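Local coordinates for cell division control protein 73 (Saccharomyces cerevisiae, PDB 3V46) that takes part in transcription elongation by RNA polymerase II as a subunit of the Paf1 complex, whose association with chromatin its C-terminal Ras-like domain promotes, at residues V55-N60 against Y155-L160; I68-V73 against R87-F92; Y103-P108 against Q113-Y118. All coordinates share one frame; numbering follows the deposited sequence.

Interaction 1. Residues V55-N60 against Y155-L160; sequences VNIEKN and YFWHSL
Lys59, on edge strand 54-59 of the Ras-like domain, lays its side chain over the indole of Trp157, which projects from helix 149-166; the pair closes the helix onto one margin of the sheet. The aliphatic part of the contact is a long overlap. Lys59 CD stands 3.8 Å above the Trp157 plane over the middle of the indole, and its CE makes a CH-pi contact 3.8 Å from the centroid of the Trp157 five-membered ring. With CG anti to the backbone N and a bend at chi2 (69°), the lysine chain runs along the bicycle instead of leaving the strand straight.

The charged part is a cation-pi interaction: NZ of Lys59 sits 3.9 Å from the centroid of the same Trp157 five-membered ring, 15° off its normal. Lysine suits this position, its methylenes covering a large ring while its ammonium meets the pi cloud. On the opposite face lies Phe156 CD2. The buried indole N-H is satisfied by Leu36 O. A leucine in place of Trp157 would probably leave the Lys59 ammonium without its pi partner and Leu36 O without this donor. At the indole edge, near the plane, Ile57 CG2 touches Trp157 CH2 at 4.1 Å.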
# COMPACT_ATOMS: atom_id res chain seq x y z
N VAL A 55 4.54 -6.95 8.21
CA VAL A 55 5.91 -6.50 8.10
C VAL A 55 6.06 -5.06 8.56
O VAL A 55 5.11 -4.28 8.56
CB VAL A 55 6.49 -6.65 6.69
CG1 VAL A 55 6.40 -8.09 6.23
CG2 VAL A 55 5.79 -5.74 5.73
N ASN A 56 7.26 -4.72 8.99
CA ASN A 56 7.55 -3.37 9.42
C ASN A 56 8.58 -2.76 8.49
O ASN A 56 9.51 -3.44 8.06
CB ASN A 56 8.10 -3.40 10.84
CG ASN A 56 7.13 -4.01 11.82
OD1 ASN A 56 6.22 -3.35 12.31
ND2 ASN A 56 7.31 -5.30 12.10
N ILE A 57 8.41 -1.48 8.19
CA ILE A 57 9.36 -0.72 7.40
C ILE A 57 9.54 0.65 8.03
O ILE A 57 8.56 1.34 8.31
CB ILE A 57 8.89 -0.55 5.94
CG1 ILE A 57 8.88 -1.89 5.20
CG2 ILE A 57 9.78 0.43 5.19
CD1 ILE A 57 8.46 -1.78 3.73
N GLU A 58 10.79 1.04 8.27
CA GLU A 58 11.07 2.37 8.76
C GLU A 58 11.57 3.20 7.58
O GLU A 58 12.37 2.73 6.77
CB GLU A 58 12.12 2.32 9.86
CG GLU A 58 12.44 3.68 10.46
CD GLU A 58 13.10 3.60 11.84
OE1 GLU A 58 12.74 2.72 12.66
OE2 GLU A 58 13.98 4.41 12.10
N LYS A 59 11.07 4.43 7.49
CA LYS A 59 11.44 5.34 6.42
C LYS A 59 11.87 6.69 6.97
O LYS A 59 11.18 7.29 7.80
CB LYS A 59 10.26 5.55 5.47
CG LYS A 59 10.51 6.54 4.33
CD LYS A 59 11.52 5.98 3.34
CE LYS A 59 11.68 6.89 2.13
NZ LYS A 59 12.75 6.42 1.23
N ASN A 60 13.02 7.16 6.51
CA ASN A 60 13.45 8.52 6.79
C ASN A 60 13.05 9.39 5.60
O ASN A 60 13.63 9.29 4.52
CB ASN A 60 14.96 8.56 7.03
CG ASN A 60 15.43 9.89 7.56
OD1 ASN A 60 16.03 10.69 6.84
ND2 ASN A 60 15.15 10.15 8.84
N TYR A 155 9.01 7.58 -6.56
CA TYR A 155 7.74 8.27 -6.74
C TYR A 155 6.71 7.80 -5.72
O TYR A 155 5.93 8.59 -5.20
CB TYR A 155 7.20 8.06 -8.15
CG TYR A 155 5.81 8.62 -8.27
CD1 TYR A 155 5.61 9.99 -8.41
CD2 TYR A 155 4.71 7.81 -8.16
CE1 TYR A 155 4.34 10.51 -8.48
CE2 TYR A 155 3.44 8.31 -8.23
CZ TYR A 155 3.25 9.66 -8.39
OH TYR A 155 1.97 10.17 -8.46
N PHE A 156 6.70 6.51 -5.42
CA PHE A 156 5.76 6.01 -4.44
C PHE A 156 6.02 6.66 -3.10
O PHE A 156 5.09 7.13 -2.44
CB PHE A 156 5.83 4.50 -4.28
CG PHE A 156 5.02 4.02 -3.12
CD1 PHE A 156 3.65 3.83 -3.26
CD2 PHE A 156 5.59 3.82 -1.87
CE1 PHE A 156 2.88 3.43 -2.21
CE2 PHE A 156 4.82 3.41 -0.79
CZ PHE A 156 3.45 3.21 -0.97
N TRP A 157 7.27 6.67 -2.67
CA TRP A 157 7.57 7.26 -1.37
C TRP A 157 7.25 8.74 -1.33
O TRP A 157 6.80 9.24 -0.30
CB TRP A 157 9.03 7.02 -0.98
CG TRP A 157 9.33 5.65 -0.45
CD1 TRP A 157 10.21 4.75 -0.98
CD2 TRP A 157 8.77 5.04 0.71
NE1 TRP A 157 10.25 3.62 -0.20
CE2 TRP A 157 9.38 3.77 0.85
CE3 TRP A 157 7.84 5.44 1.68
CZ2 TRP A 157 9.07 2.90 1.89
CZ3 TRP A 157 7.54 4.57 2.71
CH2 TRP A 157 8.16 3.32 2.81
N HIS A 158 7.48 9.45 -2.44
CA HIS A 158 7.14 10.87 -2.53
C HIS A 158 5.62 11.05 -2.40
O HIS A 158 5.16 11.95 -1.70
CB HIS A 158 7.67 11.46 -3.85
CG HIS A 158 7.12 12.80 -4.20
ND1 HIS A 158 7.72 13.98 -3.80
CD2 HIS A 158 6.04 13.16 -4.94
CE1 HIS A 158 7.03 15.01 -4.27
NE2 HIS A 158 6.01 14.54 -4.96
N SER A 159 4.86 10.18 -3.07
CA SER A 159 3.40 10.20 -3.03
C SER A 159 2.91 9.98 -1.61
O SER A 159 2.02 10.68 -1.13
CB SER A 159 2.84 9.11 -3.95
OG SER A 159 1.43 8.99 -3.82
N LEU A 160 3.52 9.02 -0.93
CA LEU A 160 3.11 8.72 0.43
C LEU A 160 3.55 9.83 1.41
O LEU A 160 2.81 10.17 2.33
CB LEU A 160 3.68 7.36 0.85
CG LEU A 160 3.21 6.84 2.20
CD1 LEU A 160 1.68 6.78 2.27
CD2 LEU A 160 3.81 5.48 2.46

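Interaction 2. Residues I68-V73 against R87-F92; sequences IRFIIV and RVVAIF
Two strands that are not neighbours in the sheet meet here: Phe70 and Ile71 of 68-73 reach Val89 and Arg87 of 87-92 past the short strand 16-18, which lies between them. With that strand taking up the space, the backbones do not bond to each other, and the contact is made by side chains alone, at two points.

On the face of the sheet turned to helix 149-166, Phe70 CE1 comes within 4.2 Å of Val89 CG2. The methyl lies at the rim of the ring, near its plane, and the two side chains cross at about a right angle. The CB of Phe70 does not aim at the other strand; it is the length of the phenyl group that brings CE1 there. Val89 holds the touching methyl, CG2, between its backbone N and carbonyl carbon. Ile68 CG2 lies 3.7 Å above one face of the Phe70 ring, toward the rim, and Leu164 of the helix touches both Phe70 and Val89.

In the Ras-like fold this is the middle of the sheet, where 68-73, 16-18 and 88-92 run parallel, and beta-branched and aromatic residues suit strands buried under a helix.

The second point lies on the other face. Ile71 continues nearly straight from CG1 (chi2 166°), carrying its CD1 to 3.3 Å from Arg87 NH2, a close van der Waals approach, oblique to the guanidinium plane. Arg87 bends at chi3 (59°), and the side chain also touches Ile16 of strand 16-18, while its polar end finds its partner elsewhere: NH2 donates a hydrogen bond to Asp14 O, just ahead of that strand.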
# COMPACT_ATOMS: atom_id res chain seq x y z
N ILE A 68 9.70 7.49 10.32
CA ILE A 68 8.36 6.96 10.45
C ILE A 68 8.43 5.45 10.31
O ILE A 68 9.09 4.93 9.41
CB ILE A 68 7.42 7.54 9.36
CG1 ILE A 68 7.30 9.06 9.48
CG2 ILE A 68 6.03 6.89 9.45
CD1 ILE A 68 6.82 9.56 10.83
N ARG A 69 7.77 4.74 11.22
CA ARG A 69 7.73 3.29 11.19
C ARG A 69 6.34 2.88 10.78
O ARG A 69 5.35 3.21 11.44
CB ARG A 69 8.06 2.70 12.56
CG ARG A 69 9.48 2.96 13.04
CD ARG A 69 9.76 2.26 14.36
NE ARG A 69 11.10 2.56 14.85
CZ ARG A 69 11.56 2.20 16.04
NH1 ARG A 69 10.78 1.53 16.88
NH2 ARG A 69 12.80 2.51 16.40
N PHE A 70 6.26 2.18 9.65
CA PHE A 70 5.01 1.66 9.14
C PHE A 70 4.74 0.24 9.58
O PHE A 70 5.64 -0.61 9.59
CB PHE A 70 4.99 1.70 7.61
CG PHE A 70 5.07 3.07 7.04
CD1 PHE A 70 3.92 3.82 6.84
CD2 PHE A 70 6.30 3.63 6.71
CE1 PHE A 70 3.99 5.11 6.32
CE2 PHE A 70 6.37 4.91 6.19
CZ PHE A 70 5.22 5.65 6.00
N ILE A 71 3.49 -0.02 9.92
CA ILE A 71 2.99 -1.36 10.10
C ILE A 71 2.25 -1.72 8.82
O ILE A 71 1.31 -1.03 8.44
CB ILE A 71 2.02 -1.41 11.29
CG1 ILE A 71 2.76 -1.01 12.57
CG2 ILE A 71 1.41 -2.79 11.43
CD1 ILE A 71 1.84 -0.70 13.72
N ILE A 72 2.68 -2.77 8.15
CA ILE A 72 2.13 -3.16 6.85
C ILE A 72 1.51 -4.54 7.02
O ILE A 72 2.20 -5.49 7.35
CB ILE A 72 3.22 -3.18 5.78
CG1 ILE A 72 3.94 -1.83 5.75
CG2 ILE A 72 2.61 -3.53 4.41
CD1 ILE A 72 5.07 -1.73 4.76
N VAL A 73 0.20 -4.62 6.84
CA VAL A 73 -0.51 -5.84 7.17
C VAL A 73 -1.40 -6.29 6.04
O VAL A 73 -1.96 -5.46 5.32
CB VAL A 73 -1.36 -5.69 8.45
CG1 VAL A 73 -0.47 -5.68 9.66
CG2 VAL A 73 -2.23 -4.43 8.41
N ARG A 87 -5.43 5.30 11.83
CA ARG A 87 -4.00 5.20 11.58
C ARG A 87 -3.68 4.70 10.17
O ARG A 87 -2.53 4.69 9.76
CB ARG A 87 -3.35 4.25 12.59
CG ARG A 87 -3.35 4.79 14.03
CD ARG A 87 -3.01 3.70 15.03
NE ARG A 87 -1.71 3.09 14.79
CZ ARG A 87 -1.24 2.03 15.44
NH1 ARG A 87 -1.97 1.46 16.39
NH2 ARG A 87 -0.05 1.53 15.15
N VAL A 88 -4.70 4.26 9.44
CA VAL A 88 -4.48 3.72 8.10
C VAL A 88 -4.23 4.88 7.14
O VAL A 88 -5.08 5.75 6.97
CB VAL A 88 -5.68 2.86 7.64
CG1 VAL A 88 -5.54 2.44 6.18
CG2 VAL A 88 -5.82 1.63 8.52
N VAL A 89 -3.04 4.89 6.54
CA VAL A 89 -2.61 6.00 5.68
C VAL A 89 -2.54 5.62 4.21
O VAL A 89 -2.51 6.49 3.34
CB VAL A 89 -1.25 6.58 6.13
CG1 VAL A 89 -1.34 7.15 7.53
CG2 VAL A 89 -0.15 5.54 6.05
N ALA A 90 -2.52 4.33 3.91
CA ALA A 90 -2.51 3.87 2.52
C ALA A 90 -3.11 2.48 2.45
O ALA A 90 -2.94 1.67 3.36
CB ALA A 90 -1.10 3.87 1.96
N ILE A 91 -3.79 2.24 1.33
CA ILE A 91 -4.43 0.96 1.06
C ILE A 91 -4.06 0.54 -0.36
O ILE A 91 -4.33 1.27 -1.32
CB ILE A 91 -5.96 1.07 1.20
CG1 ILE A 91 -6.33 1.47 2.64
CG2 ILE A 91 -6.64 -0.25 0.83
CD1 ILE A 91 -7.78 1.76 2.86
N PHE A 92 -3.41 -0.61 -0.47
CA PHE A 92 -3.17 -1.23 -1.76
C PHE A 92 -4.38 -2.07 -2.09
O PHE A 92 -4.84 -2.86 -1.26
CB PHE A 92 -1.92 -2.11 -1.74
CG PHE A 92 -0.63 -1.35 -1.69
CD1 PHE A 92 -0.48 -0.23 -0.90
CD2 PHE A 92 0.46 -1.77 -2.41
CE1 PHE A 92 0.73 0.46 -0.85
CE2 PHE A 92 1.66 -1.10 -2.36
CZ PHE A 92 1.80 0.01 -1.57

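Interaction 3. Residues Y103-P108 against Q113-Y118; sequences YQWNSP and QRCKGY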
# COMPACT_ATOMS: atom_id res chain seq x y z
N TYR A 103 -13.98 -3.26 6.55
CA TYR A 103 -13.25 -2.04 6.88
C TYR A 103 -14.20 -1.07 7.60
O TYR A 103 -15.42 -1.15 7.44
CB TYR A 103 -12.71 -1.38 5.61
CG TYR A 103 -11.50 -2.03 4.94
CD1 TYR A 103 -11.11 -3.33 5.23
CD2 TYR A 103 -10.75 -1.33 4.01
CE1 TYR A 103 -10.00 -3.91 4.61
CE2 TYR A 103 -9.65 -1.88 3.39
CZ TYR A 103 -9.27 -3.17 3.68
OH TYR A 103 -8.16 -3.70 3.04
N GLN A 104 -13.64 -0.13 8.36
CA GLN A 104 -14.46 0.85 9.07
C GLN A 104 -15.33 1.60 8.07
O GLN A 104 -16.52 1.84 8.32
CB GLN A 104 -13.58 1.85 9.81
CG GLN A 104 -14.35 2.86 10.61
CD GLN A 104 -15.16 2.21 11.71
OE1 GLN A 104 -14.73 1.23 12.32
NE2 GLN A 104 -16.34 2.75 11.97
N TRP A 105 -14.72 1.99 6.95
CA TRP A 105 -15.43 2.64 5.86
C TRP A 105 -15.43 1.65 4.70
O TRP A 105 -14.40 1.41 4.06
CB TRP A 105 -14.74 3.96 5.48
CG TRP A 105 -14.48 4.81 6.68
CD1 TRP A 105 -15.40 5.58 7.33
CD2 TRP A 105 -13.25 4.94 7.39
NE1 TRP A 105 -14.81 6.20 8.41
CE2 TRP A 105 -13.49 5.82 8.47
CE3 TRP A 105 -11.96 4.41 7.22
CZ2 TRP A 105 -12.49 6.19 9.37
CZ3 TRP A 105 -10.98 4.78 8.12
CH2 TRP A 105 -11.25 5.65 9.18
N ASN A 106 -16.58 1.03 4.46
CA ASN A 106 -16.60 -0.15 3.59
C ASN A 106 -17.02 0.09 2.13
O ASN A 106 -17.09 -0.85 1.34
CB ASN A 106 -17.44 -1.27 4.20
CG ASN A 106 -18.91 -0.89 4.35
OD1 ASN A 106 -19.35 0.13 3.83
ND2 ASN A 106 -19.66 -1.73 5.04
N SER A 107 -17.29 1.34 1.78
CA SER A 107 -17.55 1.67 0.39
C SER A 107 -16.35 2.43 -0.16
O SER A 107 -15.78 3.28 0.52
CB SER A 107 -18.82 2.51 0.24
OG SER A 107 -18.61 3.84 0.66
N PRO A 108 -15.95 2.11 -1.40
CA PRO A 108 -14.74 2.73 -1.96
C PRO A 108 -14.83 4.25 -2.01
O PRO A 108 -13.83 4.93 -1.76
CB PRO A 108 -14.67 2.17 -3.38
CG PRO A 108 -15.48 0.92 -3.35
CD PRO A 108 -16.52 1.09 -2.30
N GLN A 113 -11.82 8.66 -0.17
CA GLN A 113 -11.88 10.08 0.10
C GLN A 113 -11.02 10.42 1.31
O GLN A 113 -10.55 11.55 1.45
CB GLN A 113 -13.32 10.53 0.33
CG GLN A 113 -14.07 10.87 -0.94
CD GLN A 113 -15.42 11.49 -0.67
OE1 GLN A 113 -16.42 10.79 -0.51
NE2 GLN A 113 -15.46 12.82 -0.62
N ARG A 114 -10.82 9.46 2.20
CA ARG A 114 -10.11 9.74 3.43
C ARG A 114 -8.85 8.91 3.66
O ARG A 114 -8.07 9.23 4.56
CB ARG A 114 -11.06 9.63 4.62
CG ARG A 114 -11.64 8.25 4.83
CD ARG A 114 -12.67 8.30 5.95
NE ARG A 114 -12.06 8.74 7.20
CZ ARG A 114 -12.67 9.45 8.14
NH1 ARG A 114 -13.94 9.82 8.00
NH2 ARG A 114 -12.01 9.79 9.23
N CYS A 115 -8.65 7.85 2.86
CA CYS A 115 -7.43 7.05 2.89
C CYS A 115 -6.89 6.99 1.47
O CYS A 115 -7.64 6.79 0.52
CB CYS A 115 -7.66 5.60 3.38
SG CYS A 115 -8.35 5.37 5.06
N LYS A 116 -5.58 7.14 1.33
CA LYS A 116 -4.94 7.06 0.03
C LYS A 116 -4.93 5.64 -0.50
O LYS A 116 -4.48 4.72 0.17
CB LYS A 116 -3.51 7.59 0.15
CG LYS A 116 -2.70 7.44 -1.09
CD LYS A 116 -2.95 8.57 -2.02
CE LYS A 116 -2.06 8.48 -3.24
NZ LYS A 116 -2.40 9.55 -4.20
N GLY A 117 -5.46 5.45 -1.70
CA GLY A 117 -5.48 4.16 -2.35
C GLY A 117 -4.51 4.06 -3.52
O GLY A 117 -4.26 5.04 -4.23
N TYR A 118 -3.99 2.85 -3.71
CA TYR A 118 -3.09 2.53 -4.82
C TYR A 118 -3.57 1.25 -5.49
O TYR A 118 -4.10 0.35 -4.83
CB TYR A 118 -1.66 2.29 -4.33
CG TYR A 118 -1.00 3.51 -3.74
CD1 TYR A 118 -1.10 3.79 -2.39
CD2 TYR A 118 -0.29 4.39 -4.53
CE1 TYR A 118 -0.51 4.89 -1.84
CE2 TYR A 118 0.32 5.51 -3.98
CZ TYR A 118 0.20 5.74 -2.63
OH TYR A 118 0.78 6.85 -2.07
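Trp105 and Arg114 stack in an offset fashion: the guanidinium of Arg114 lies nearly parallel to the indole (planes 9° apart) but overhangs its CE2-CZ2 margin, and the side chains as a whole cross at about a right angle. Arg114 NE, 3.4 Å from Trp105 CZ2, leads the guanidinium out over the rim, with NH1 nearest NE1. From the arginine's side, Trp105 CZ2 lies 3.2 Å above the Arg114 guanidinium plane, displaced toward its rim. Behind the charged group comes the methylene Arg114 CD, which makes a CH-pi contact over the Trp105 five-membered ring, 3.7 Å from the centroid and 13° off the normal. Arginine suits this place because a flat cation can match a flat ring while its chain adds apolar cover. It gets there by placing CG between the backbone N and carbonyl carbon and then bending at chi3 (-60°). Gln104 CG lies 3.8 Å above the opposite face of the Trp105 indole, which is thus held between two side chains.

The two residues bracket helix 108-114, the helical part of a beta-alpha-beta crossover that joins the parallel strands 88-92 and 116-122 of the Ras-like fold. Trp105 sits in the loop just ahead of the N-cap residue Ser107, and Arg114 is at the far end of the helix. The indole also touches Glu110 and Leu111, so it lies along the later part of the helix.

Cys115 approaches from another direction. Its SG is 4.1 Å from Trp105 CZ3, an oblique sulfur-aromatic contact. Small and weakly polar, the buried cysteine fits between this indole and Ile91 of strand 88-92.

How the interactions relate
Interaction 1 is buried at the edge of the sheet, interaction 2 is partly buried near its middle, and interaction 3 lies nearer the surface. Interactions 1 and 3 both set a cationic side chain over an indole, but the first joins helix to strand and the third joins a loop to the exit of a helix; interaction 2 sets single methyls against a phenyl edge and a guanidinium. Neighbouring strands tie them together: Ile57 O bonds to Phe70 N between interactions 1 and 2, and Ile91 bonds to Lys116 and Tyr118 between interactions 2 and 3. Helix 149-166 also links interactions 1 and 3, with Ser159 OG 2.8 Å from Tyr118 OH in a probable hydrogen bond.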